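Local coordinates for putative uncharacterized protein (Chaetomium thermophilum, PDB 5F5T), which is probably required for pre-mRNA splicing, as a member of the PRP38 family of spliceosomal proteins, at residues Ala62-Arg67 and Ala92-Gln97; Asp66-His71 and Lys117-Leu122; Asp103-Tyr108 and Phe125-Thr130. One frame throughout, in Å; residues are numbered along the deposited sequence.

From the N terminus, helix 61-71 is the first element to take part. Contact 1 joins its residues 62-67 to 92-97 on helix 87-98, closing a loop that contains the small hairpin 78-79/84-85. Contact 2 leaves from the later turns of the same helix and closes a longer loop at 117-122, the start of helix 117-130. Contact 3 opens only after contact 1 has closed, and it crosses contact 2, linking 103-108 on helix 102-115 to 125-130 near the end of helix 117-130. Together they tie four helices into one core, where Tyr108 meets Ile64 and Val65, and Leu122 meets Leu95.

Contact 1 of 3, residues Ala62-Arg67 and Ala92-Gln97; sequences ADIVDR and AFKLLQ
Ile64 points from helix 61-71 toward helix 87-98 and meets two consecutive residues there, Lys94 and Leu95, with different atoms of its longer branch. CG1 of Ile64 lies 4.1 Å from CD2 of Leu95, while CD1 of Ile64, one bond further out, comes within 4.2 Å of CG of Lys94. In both pairs the side chains cross obliquely, neither end-on nor aligned. The Ile64 torsion places CG1 anti to the carbonyl carbon (chi1 -76°), which carries this branch across the gap. Leu95 starts out to one side, but its CD2 methyl swings back toward Ile64.

Lys94 behaves in two parts. Its CB points toward the other helix and its CG makes the touch, after which bends at chi2 and chi3 turn the chain away, and NZ hydrogen-bonds OE1 of Gln97 one turn along at 3.0 Å. The ammonium nitrogen sits above the amide's carbonyl plane, with a C=O...N angle of 103°. Tyr108 of helix 102-115 packs against Leu95, and Tyr126 of helix 117-130 does so as well.

Everything that touches between the two segments is hydrocarbon: a lysine methylene serves as an apolar surface while its charge is led off to Gln97. The attraction is therefore nonpolar and undirected, depending on fit rather than on polar pairing.

Contact 2 of 3, residues Asp66-His71 and Lys117-Leu122; sequences DRVVEH and KYLRAL
Val68 reaches from helix 61-71 into the first turns of helix 117-130, and its two methyls divide the work. CG1 settles over the backbone between Tyr118 and Leu119, 3.6 Å from the amide N of Leu119, and also touches CB of Tyr118 at 4.0 Å. CG2 turns up the helix to CD2 of Leu122, 3.7 Å away, with CD1 of Leu119 on the margin at 4.2 Å. The Val68 rotamer accounts for this split: CG1 is anti to the backbone N (chi1 167°), and CG2 is anti to the carbonyl carbon.

The side chains receiving it lie at different attitudes. Leu119 runs about perpendicular to Val68, Leu122 at a slant, and Tyr118 offers its CB and then carries its ring away from the contact. Val68 and Leu119 also bring the backbones nearest, with their CA atoms 6.2 Å apart.

Further out, Leu122 is backed by Phe88 and Ala92 of helix 87-98, whose Leu91 packs on Val68. The hydroxyl of Tyr118 is hydrogen-bonded to the backbone N of Arg151, on strand 149-153, which anchors the far end of that ring.

The short segment axes approach to 9.3 Å and cross at 123°, steeply inclined and nearer antiparallel than parallel. It is a helix-helix crossing in the helical core of the PRP38 family fold, with Val68 packed between Tyr118, Leu119 and Leu122.

Contact 3 of 3, residues Asp103-Tyr108 and Phe125-Thr130; sequences DILKEY and FYIRLT
Leu105 and Ile127 mark the closest approach of the two backbones, their CA atoms 8.2 Å apart, where helix 102-115 and the returning helix 117-130 run roughly antiparallel. The two form a helical hairpin, joined by a very short turn, and this contact lies at its far end from that turn.

Leu105 does the reaching. Its CD2 methyl comes 3.7 Å from CD2 of Tyr126, and its CD1 methyl is 4.0 Å from the neighbouring ring carbon CE2, so both methyls sit against the CD2-CE2 bond of the ring. The leucine and tyrosine side chains stand at about a right angle, and the CD2 methyl approaches the ring obliquely. CD1 of Leu105 also grazes CG1 of Ile127 at a looser 4.5 Å.

Tyr126 extends with CG anti to its backbone N (chi1 -177°), which brings the ring across to Leu105; Leu96 of helix 87-98 packs against it too. Thr130, one turn on, steadies this residue twice. Its CG2 methyl lies over one ring face, toward the rim, and its OG1 hydrogen-bonds O of Tyr126 at 2.9 Å, from the opposite face of the carbonyl plane to Thr130 N, the second donor to the same oxygen.

Contact 1 of 3, residues Ala62-Arg67 and Ala92-Gln97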
loop_
_atom_site.group_PDB
_atom_site.type_symbol
_atom_site.label_atom_id
_atom_site.label_comp_id
_atom_site.label_asym_id
_atom_site.label_seq_id
_atom_site.Cartn_x
_atom_site.Cartn_y
_atom_site.Cartn_z
ATOM N N ALA A 62 4.817 -4.561 -22.189
ATOM C CA ALA A 62 6.235 -4.206 -22.328
ATOM C C ALA A 62 6.401 -2.689 -22.276
ATOM O O ALA A 62 7.303 -2.116 -21.601
ATOM C CB ALA A 62 6.787 -4.755 -23.627
ATOM N N ASP A 63 5.485 -2.043 -22.988
ATOM C CA ASP A 63 5.446 -0.600 -23.049
ATOM C C ASP A 63 5.296 -0.054 -21.649
ATOM O O ASP A 63 5.734 1.045 -21.382
ATOM C CB ASP A 63 4.298 -0.113 -23.929
ATOM C CG ASP A 63 4.528 -0.405 -25.394
ATOM O OD1 ASP A 63 5.702 -0.459 -25.821
ATOM O OD2 ASP A 63 3.530 -0.578 -26.122
ATOM N N ILE A 64 4.662 -0.815 -20.759
ATOM C CA ILE A 64 4.437 -0.330 -19.403
ATOM C C ILE A 64 5.771 -0.071 -18.710
ATOM O O ILE A 64 5.990 1.011 -18.170
ATOM C CB ILE A 64 3.606 -1.322 -18.569
ATOM C CG1 ILE A 64 2.134 -1.248 -18.975
ATOM C CG2 ILE A 64 3.749 -1.023 -17.085
ATOM C CD1 ILE A 64 1.527 0.121 -18.786
ATOM N N VAL A 65 6.669 -1.052 -18.763
ATOM C CA VAL A 65 8.000 -0.894 -18.183
ATOM C C VAL A 65 8.721 0.266 -18.845
ATOM O O VAL A 65 9.313 1.120 -18.161
ATOM C CB VAL A 65 8.861 -2.163 -18.333
ATOM C CG1 VAL A 65 10.279 -1.896 -17.845
ATOM C CG2 VAL A 65 8.254 -3.312 -17.559
ATOM N N ASP A 66 8.654 0.313 -20.177
ATOM C CA ASP A 66 9.327 1.408 -20.882
ATOM C C ASP A 66 8.822 2.786 -20.425
ATOM O O ASP A 66 9.615 3.696 -20.177
ATOM C CB ASP A 66 9.154 1.268 -22.398
ATOM C CG ASP A 66 9.887 0.058 -22.965
ATOM O OD1 ASP A 66 11.075 -0.137 -22.627
ATOM O OD2 ASP A 66 9.283 -0.688 -23.764
ATOM N N ARG A 67 7.507 2.919 -20.282
ATOM C CA ARG A 67 6.876 4.164 -19.854
ATOM C C ARG A 67 7.246 4.514 -18.425
ATOM O O ARG A 67 7.429 5.680 -18.101
ATOM C CB ARG A 67 5.347 4.084 -19.969
ATOM C CG ARG A 67 4.802 3.981 -21.386
ATOM C CD ARG A 67 5.349 5.064 -22.289
ATOM N NE ARG A 67 5.824 4.493 -23.545
ATOM C CZ ARG A 67 5.111 4.439 -24.663
ATOM N NH1 ARG A 67 3.885 4.942 -24.696
ATOM N NH2 ARG A 67 5.630 3.891 -25.751
ATOM N N ALA A 92 -1.140 3.308 -13.701
ATOM C CA ALA A 92 -1.917 2.407 -12.857
ATOM C C ALA A 92 -3.278 2.138 -13.494
ATOM O O ALA A 92 -3.735 0.995 -13.553
ATOM C CB ALA A 92 -2.084 2.984 -11.466
ATOM N N PHE A 93 -3.912 3.199 -13.984
ATOM C CA PHE A 93 -5.216 3.075 -14.622
ATOM C C PHE A 93 -5.111 2.224 -15.874
ATOM O O PHE A 93 -5.977 1.388 -16.150
ATOM C CB PHE A 93 -5.786 4.451 -14.966
ATOM C CG PHE A 93 -7.180 4.406 -15.524
ATOM C CD1 PHE A 93 -8.255 4.066 -14.718
ATOM C CD2 PHE A 93 -7.417 4.705 -16.856
ATOM C CE1 PHE A 93 -9.542 4.022 -15.230
ATOM C CE2 PHE A 93 -8.702 4.664 -17.375
ATOM C CZ PHE A 93 -9.765 4.322 -16.558
ATOM N N LYS A 94 -4.030 2.423 -16.618
ATOM C CA LYS A 94 -3.791 1.625 -17.809
ATOM C C LYS A 94 -3.612 0.157 -17.456
ATOM O O LYS A 94 -4.071 -0.713 -18.180
ATOM C CB LYS A 94 -2.564 2.129 -18.561
ATOM C CG LYS A 94 -2.315 1.401 -19.869
ATOM C CD LYS A 94 -3.590 1.283 -20.686
ATOM C CE LYS A 94 -3.648 2.328 -21.784
ATOM N NZ LYS A 94 -4.598 1.946 -22.868
ATOM N N LEU A 95 -2.958 -0.114 -16.333
ATOM C CA LEU A 95 -2.798 -1.484 -15.869
ATOM C C LEU A 95 -4.159 -2.072 -15.523
ATOM O O LEU A 95 -4.426 -3.243 -15.798
ATOM C CB LEU A 95 -1.863 -1.546 -14.663
ATOM C CG LEU A 95 -0.374 -1.678 -14.991
ATOM C CD1 LEU A 95 0.437 -1.784 -13.715
ATOM C CD2 LEU A 95 -0.108 -2.866 -15.901
ATOM N N LEU A 96 -5.020 -1.255 -14.924
ATOM C CA LEU A 96 -6.388 -1.678 -14.650
ATOM C C LEU A 96 -7.090 -2.054 -15.951
ATOM O O LEU A 96 -7.831 -3.034 -16.008
ATOM C CB LEU A 96 -7.167 -0.575 -13.932
ATOM C CG LEU A 96 -6.821 -0.321 -12.466
ATOM C CD1 LEU A 96 -7.609 0.866 -11.934
ATOM C CD2 LEU A 96 -7.089 -1.560 -11.631
ATOM N N GLN A 97 -6.836 -1.277 -16.999
ATOM C CA GLN A 97 -7.391 -1.557 -18.321
ATOM C C GLN A 97 -6.876 -2.876 -18.898
ATOM O O GLN A 97 -7.651 -3.709 -19.365
ATOM C CB GLN A 97 -7.069 -0.404 -19.275
ATOM C CG GLN A 97 -7.952 -0.334 -20.499
ATOM C CD GLN A 97 -7.530 0.767 -21.450
ATOM O OE1 GLN A 97 -6.931 1.759 -21.038
ATOM N NE2 GLN A 97 -7.842 0.599 -22.731
#

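Contact 2 of 3, residues Asp66-His71 and Lys117-Leu122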
loop_
_atom_site.group_PDB
_atom_site.type_symbol
_atom_site.label_atom_id
_atom_site.label_comp_id
_atom_site.label_asym_id
_atom_site.label_seq_id
_atom_site.Cartn_x
_atom_site.Cartn_y
_atom_site.Cartn_z
ATOM N N ASP A 66 8.654 0.313 -20.177
ATOM C CA ASP A 66 9.327 1.408 -20.882
ATOM C C ASP A 66 8.822 2.786 -20.425
ATOM O O ASP A 66 9.615 3.696 -20.177
ATOM C CB ASP A 66 9.154 1.268 -22.398
ATOM C CG ASP A 66 9.887 0.058 -22.965
ATOM O OD1 ASP A 66 11.075 -0.137 -22.627
ATOM O OD2 ASP A 66 9.283 -0.688 -23.764
ATOM N N ARG A 67 7.507 2.919 -20.282
ATOM C CA ARG A 67 6.876 4.164 -19.854
ATOM C C ARG A 67 7.246 4.514 -18.425
ATOM O O ARG A 67 7.429 5.680 -18.101
ATOM C CB ARG A 67 5.347 4.084 -19.969
ATOM C CG ARG A 67 4.802 3.981 -21.386
ATOM C CD ARG A 67 5.349 5.064 -22.289
ATOM N NE ARG A 67 5.824 4.493 -23.545
ATOM C CZ ARG A 67 5.111 4.439 -24.663
ATOM N NH1 ARG A 67 3.885 4.942 -24.696
ATOM N NH2 ARG A 67 5.630 3.891 -25.751
ATOM N N VAL A 68 7.314 3.512 -17.558
ATOM C CA VAL A 68 7.690 3.772 -16.178
ATOM C C VAL A 68 9.109 4.317 -16.101
ATOM O O VAL A 68 9.351 5.341 -15.460
ATOM C CB VAL A 68 7.570 2.518 -15.299
ATOM C CG1 VAL A 68 8.255 2.739 -13.961
ATOM C CG2 VAL A 68 6.103 2.159 -15.104
ATOM N N VAL A 69 10.042 3.655 -16.777
ATOM C CA VAL A 69 11.431 4.110 -16.759
ATOM C C VAL A 69 11.545 5.511 -17.363
ATOM O O VAL A 69 12.242 6.383 -16.840
ATOM C CB VAL A 69 12.349 3.137 -17.516
ATOM C CG1 VAL A 69 13.730 3.740 -17.714
ATOM C CG2 VAL A 69 12.443 1.817 -16.767
ATOM N N GLU A 70 10.844 5.716 -18.468
ATOM C CA GLU A 70 10.884 6.972 -19.208
ATOM C C GLU A 70 10.245 8.173 -18.495
ATOM O O GLU A 70 10.769 9.283 -18.554
ATOM C CB GLU A 70 10.205 6.763 -20.562
ATOM C CG GLU A 70 10.616 7.726 -21.651
ATOM C CD GLU A 70 10.083 7.296 -23.003
ATOM O OE1 GLU A 70 10.095 8.122 -23.940
ATOM O OE2 GLU A 70 9.652 6.126 -23.127
ATOM N N HIS A 71 9.108 7.958 -17.840
ATOM C CA HIS A 71 8.234 9.072 -17.488
ATOM C C HIS A 71 7.885 9.272 -16.015
ATOM O O HIS A 71 7.500 10.374 -15.626
ATOM C CB HIS A 71 6.920 8.940 -18.263
ATOM C CG HIS A 71 7.070 9.098 -19.742
ATOM N ND1 HIS A 71 7.482 10.284 -20.324
ATOM C CD2 HIS A 71 6.861 8.236 -20.759
ATOM C CE1 HIS A 71 7.524 10.133 -21.632
ATOM N NE2 HIS A 71 7.151 8.902 -21.929
ATOM N N LYS A 117 12.728 0.912 -9.249
ATOM C CA LYS A 117 11.959 1.045 -8.021
ATOM C C LYS A 117 10.533 1.536 -8.260
ATOM O O LYS A 117 9.617 1.094 -7.579
ATOM C CB LYS A 117 12.670 1.978 -7.037
ATOM C CG LYS A 117 13.122 3.299 -7.632
ATOM C CD LYS A 117 14.154 3.967 -6.741
ATOM C CE LYS A 117 14.418 5.387 -7.172
ATOM N NZ LYS A 117 15.232 6.076 -6.138
ATOM N N TYR A 118 10.340 2.467 -9.190
ATOM C CA TYR A 118 8.995 2.970 -9.472
ATOM C C TYR A 118 8.131 1.893 -10.134
ATOM O O TYR A 118 6.909 1.894 -9.995
ATOM C CB TYR A 118 9.058 4.236 -10.330
ATOM C CG TYR A 118 9.516 5.429 -9.527
ATOM C CD1 TYR A 118 8.688 5.998 -8.571
ATOM C CD2 TYR A 118 10.797 5.947 -9.679
ATOM C CE1 TYR A 118 9.105 7.069 -7.809
ATOM C CE2 TYR A 118 11.228 7.021 -8.914
ATOM C CZ TYR A 118 10.375 7.576 -7.982
ATOM O OH TYR A 118 10.789 8.641 -7.218
ATOM N N LEU A 119 8.763 0.966 -10.846
ATOM C CA LEU A 119 8.029 -0.165 -11.401
ATOM C C LEU A 119 7.489 -1.033 -10.263
ATOM O O LEU A 119 6.360 -1.527 -10.325
ATOM C CB LEU A 119 8.910 -0.996 -12.333
ATOM C CG LEU A 119 8.209 -2.172 -13.015
ATOM C CD1 LEU A 119 6.933 -1.690 -13.702
ATOM C CD2 LEU A 119 9.129 -2.833 -14.020
ATOM N N ARG A 120 8.305 -1.222 -9.227
ATOM C CA ARG A 120 7.880 -1.971 -8.048
ATOM C C ARG A 120 6.769 -1.240 -7.318
ATOM O O ARG A 120 5.837 -1.860 -6.809
ATOM C CB ARG A 120 9.056 -2.224 -7.096
ATOM C CG ARG A 120 8.637 -2.865 -5.780
ATOM C CD ARG A 120 9.799 -3.458 -5.003
ATOM N NE ARG A 120 10.592 -4.363 -5.825
ATOM C CZ ARG A 120 11.718 -4.945 -5.429
ATOM N NH1 ARG A 120 12.366 -5.754 -6.255
ATOM N NH2 ARG A 120 12.198 -4.721 -4.212
ATOM N N ALA A 121 6.883 0.084 -7.254
ATOM C CA ALA A 121 5.858 0.893 -6.604
ATOM C C ALA A 121 4.528 0.758 -7.338
ATOM O O ALA A 121 3.479 0.577 -6.718
ATOM C CB ALA A 121 6.284 2.344 -6.546
ATOM N N LEU A 122 4.592 0.812 -8.666
ATOM C CA LEU A 122 3.413 0.670 -9.505
ATOM C C LEU A 122 2.784 -0.700 -9.331
ATOM O O LEU A 122 1.577 -0.815 -9.124
ATOM C CB LEU A 122 3.770 0.885 -10.976
ATOM C CG LEU A 122 2.589 0.854 -11.952
ATOM C CD1 LEU A 122 1.467 1.759 -11.459
ATOM C CD2 LEU A 122 3.008 1.214 -13.371
#

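Contact 3 of 3, residues Asp103-Tyr108 and Phe125-Thr130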
loop_
_atom_site.group_PDB
_atom_site.type_symbol
_atom_site.label_atom_id
_atom_site.label_comp_id
_atom_site.label_asym_id
_atom_site.label_seq_id
_atom_site.Cartn_x
_atom_site.Cartn_y
_atom_site.Cartn_z
ATOM N N ASP A 103 1.984 -13.665 -14.083
ATOM C CA ASP A 103 3.331 -13.729 -14.644
ATOM C C ASP A 103 3.906 -12.325 -14.849
ATOM O O ASP A 103 5.044 -12.034 -14.452
ATOM C CB ASP A 103 3.327 -14.515 -15.962
ATOM C CG ASP A 103 2.021 -14.370 -16.731
ATOM O OD1 ASP A 103 0.999 -13.999 -16.117
ATOM O OD2 ASP A 103 2.014 -14.642 -17.951
ATOM N N ILE A 104 3.104 -11.454 -15.454
ATOM C CA ILE A 104 3.532 -10.092 -15.751
ATOM C C ILE A 104 3.774 -9.295 -14.469
ATOM O O ILE A 104 4.769 -8.573 -14.347
ATOM C CB ILE A 104 2.483 -9.359 -16.611
ATOM C CG1 ILE A 104 2.179 -10.149 -17.887
ATOM C CG2 ILE A 104 2.950 -7.958 -16.950
ATOM C CD1 ILE A 104 3.330 -10.204 -18.870
ATOM N N LEU A 105 2.880 -9.464 -13.500
ATOM C CA LEU A 105 3.014 -8.811 -12.204
ATOM C C LEU A 105 4.260 -9.301 -11.480
ATOM O O LEU A 105 4.964 -8.531 -10.824
ATOM C CB LEU A 105 1.773 -9.068 -11.352
ATOM C CG LEU A 105 0.503 -8.372 -11.838
ATOM C CD1 LEU A 105 -0.670 -8.633 -10.903
ATOM C CD2 LEU A 105 0.755 -6.883 -11.977
ATOM N N LYS A 106 4.523 -10.594 -11.611
ATOM C CA LYS A 106 5.677 -11.220 -10.990
ATOM C C LYS A 106 6.953 -10.599 -11.551
ATOM O O LYS A 106 7.881 -10.248 -10.797
ATOM C CB LYS A 106 5.626 -12.728 -11.226
ATOM C CG LYS A 106 6.447 -13.567 -10.267
ATOM C CD LYS A 106 6.271 -15.035 -10.614
ATOM C CE LYS A 106 4.824 -15.475 -10.364
ATOM N NZ LYS A 106 4.648 -16.949 -10.210
ATOM N N GLU A 107 6.977 -10.438 -12.873
ATOM C CA GLU A 107 8.116 -9.816 -13.542
ATOM C C GLU A 107 8.328 -8.379 -13.087
ATOM O O GLU A 107 9.447 -7.999 -12.708
ATOM C CB GLU A 107 7.942 -9.842 -15.060
ATOM C CG GLU A 107 9.085 -9.157 -15.791
ATOM C CD GLU A 107 8.753 -8.804 -17.226
ATOM O OE1 GLU A 107 9.265 -7.771 -17.706
ATOM O OE2 GLU A 107 7.991 -9.553 -17.873
ATOM N N TYR A 108 7.247 -7.596 -13.116
ATOM C CA TYR A 108 7.319 -6.180 -12.776
ATOM C C TYR A 108 7.910 -6.067 -11.388
ATOM O O TYR A 108 8.993 -5.500 -11.190
ATOM C CB TYR A 108 5.940 -5.517 -12.778
ATOM C CG TYR A 108 5.309 -5.264 -14.132
ATOM C CD1 TYR A 108 6.060 -5.283 -15.297
ATOM C CD2 TYR A 108 3.950 -4.982 -14.233
ATOM C CE1 TYR A 108 5.469 -5.045 -16.529
ATOM C CE2 TYR A 108 3.356 -4.742 -15.452
ATOM C CZ TYR A 108 4.116 -4.771 -16.599
ATOM O OH TYR A 108 3.516 -4.531 -17.817
ATOM N N PHE A 125 1.165 -1.038 -5.979
ATOM C CA PHE A 125 -0.073 -0.264 -5.983
ATOM C C PHE A 125 -1.185 -1.076 -6.643
ATOM O O PHE A 125 -2.260 -1.268 -6.066
ATOM C CB PHE A 125 0.134 1.061 -6.721
ATOM C CG PHE A 125 -1.034 2.009 -6.632
ATOM C CD1 PHE A 125 -1.784 2.112 -5.474
ATOM C CD2 PHE A 125 -1.375 2.805 -7.716
ATOM C CE1 PHE A 125 -2.853 2.992 -5.397
ATOM C CE2 PHE A 125 -2.443 3.684 -7.646
ATOM C CZ PHE A 125 -3.183 3.778 -6.484
ATOM N N TYR A 126 -0.889 -1.598 -7.830
ATOM C CA TYR A 126 -1.852 -2.369 -8.603
ATOM C C TYR A 126 -2.297 -3.618 -7.850
ATOM O O TYR A 126 -3.469 -3.998 -7.890
ATOM C CB TYR A 126 -1.258 -2.753 -9.960
ATOM C CG TYR A 126 -2.232 -3.484 -10.853
ATOM C CD1 TYR A 126 -3.196 -2.792 -11.570
ATOM C CD2 TYR A 126 -2.194 -4.867 -10.969
ATOM C CE1 TYR A 126 -4.093 -3.455 -12.382
ATOM C CE2 TYR A 126 -3.086 -5.538 -11.778
ATOM C CZ TYR A 126 -4.034 -4.828 -12.483
ATOM O OH TYR A 126 -4.928 -5.495 -13.290
ATOM N N ILE A 127 -1.349 -4.261 -7.175
ATOM C CA ILE A 127 -1.647 -5.447 -6.390
ATOM C C ILE A 127 -2.599 -5.097 -5.250
ATOM O O ILE A 127 -3.580 -5.801 -5.017
ATOM C CB ILE A 127 -0.367 -6.091 -5.830
ATOM C CG1 ILE A 127 0.399 -6.793 -6.953
ATOM C CG2 ILE A 127 -0.702 -7.082 -4.720
ATOM C CD1 ILE A 127 1.629 -7.547 -6.488
ATOM N N ARG A 128 -2.322 -3.993 -4.563
ATOM C CA ARG A 128 -3.186 -3.545 -3.475
ATOM C C ARG A 128 -4.592 -3.257 -3.996
ATOM O O ARG A 128 -5.588 -3.506 -3.314
ATOM C CB ARG A 128 -2.607 -2.301 -2.797
ATOM C CG ARG A 128 -3.543 -1.662 -1.782
ATOM C CD ARG A 128 -3.676 -2.559 -0.558
ATOM N NE ARG A 128 -4.552 -2.002 0.470
ATOM C CZ ARG A 128 -5.880 -1.981 0.405
ATOM N NH1 ARG A 128 -6.508 -2.481 -0.649
ATOM N NH2 ARG A 128 -6.580 -1.450 1.394
ATOM N N LEU A 129 -4.661 -2.723 -5.209
ATOM C CA LEU A 129 -5.938 -2.421 -5.840
ATOM C C LEU A 129 -6.740 -3.661 -6.241
ATOM O O LEU A 129 -7.962 -3.674 -6.103
ATOM C CB LEU A 129 -5.721 -1.543 -7.073
ATOM C CG LEU A 129 -5.203 -0.130 -6.807
ATOM C CD1 LEU A 129 -5.007 0.617 -8.119
ATOM C CD2 LEU A 129 -6.138 0.627 -5.880
ATOM N N THR A 130 -6.063 -4.693 -6.744
ATOM C CA THR A 130 -6.766 -5.782 -7.431
ATOM C C THR A 130 -6.723 -7.170 -6.786
ATOM O O THR A 130 -7.348 -8.099 -7.295
ATOM C CB THR A 130 -6.218 -5.952 -8.862
ATOM O OG1 THR A 130 -4.849 -6.373 -8.799
ATOM C CG2 THR A 130 -6.314 -4.645 -9.627
#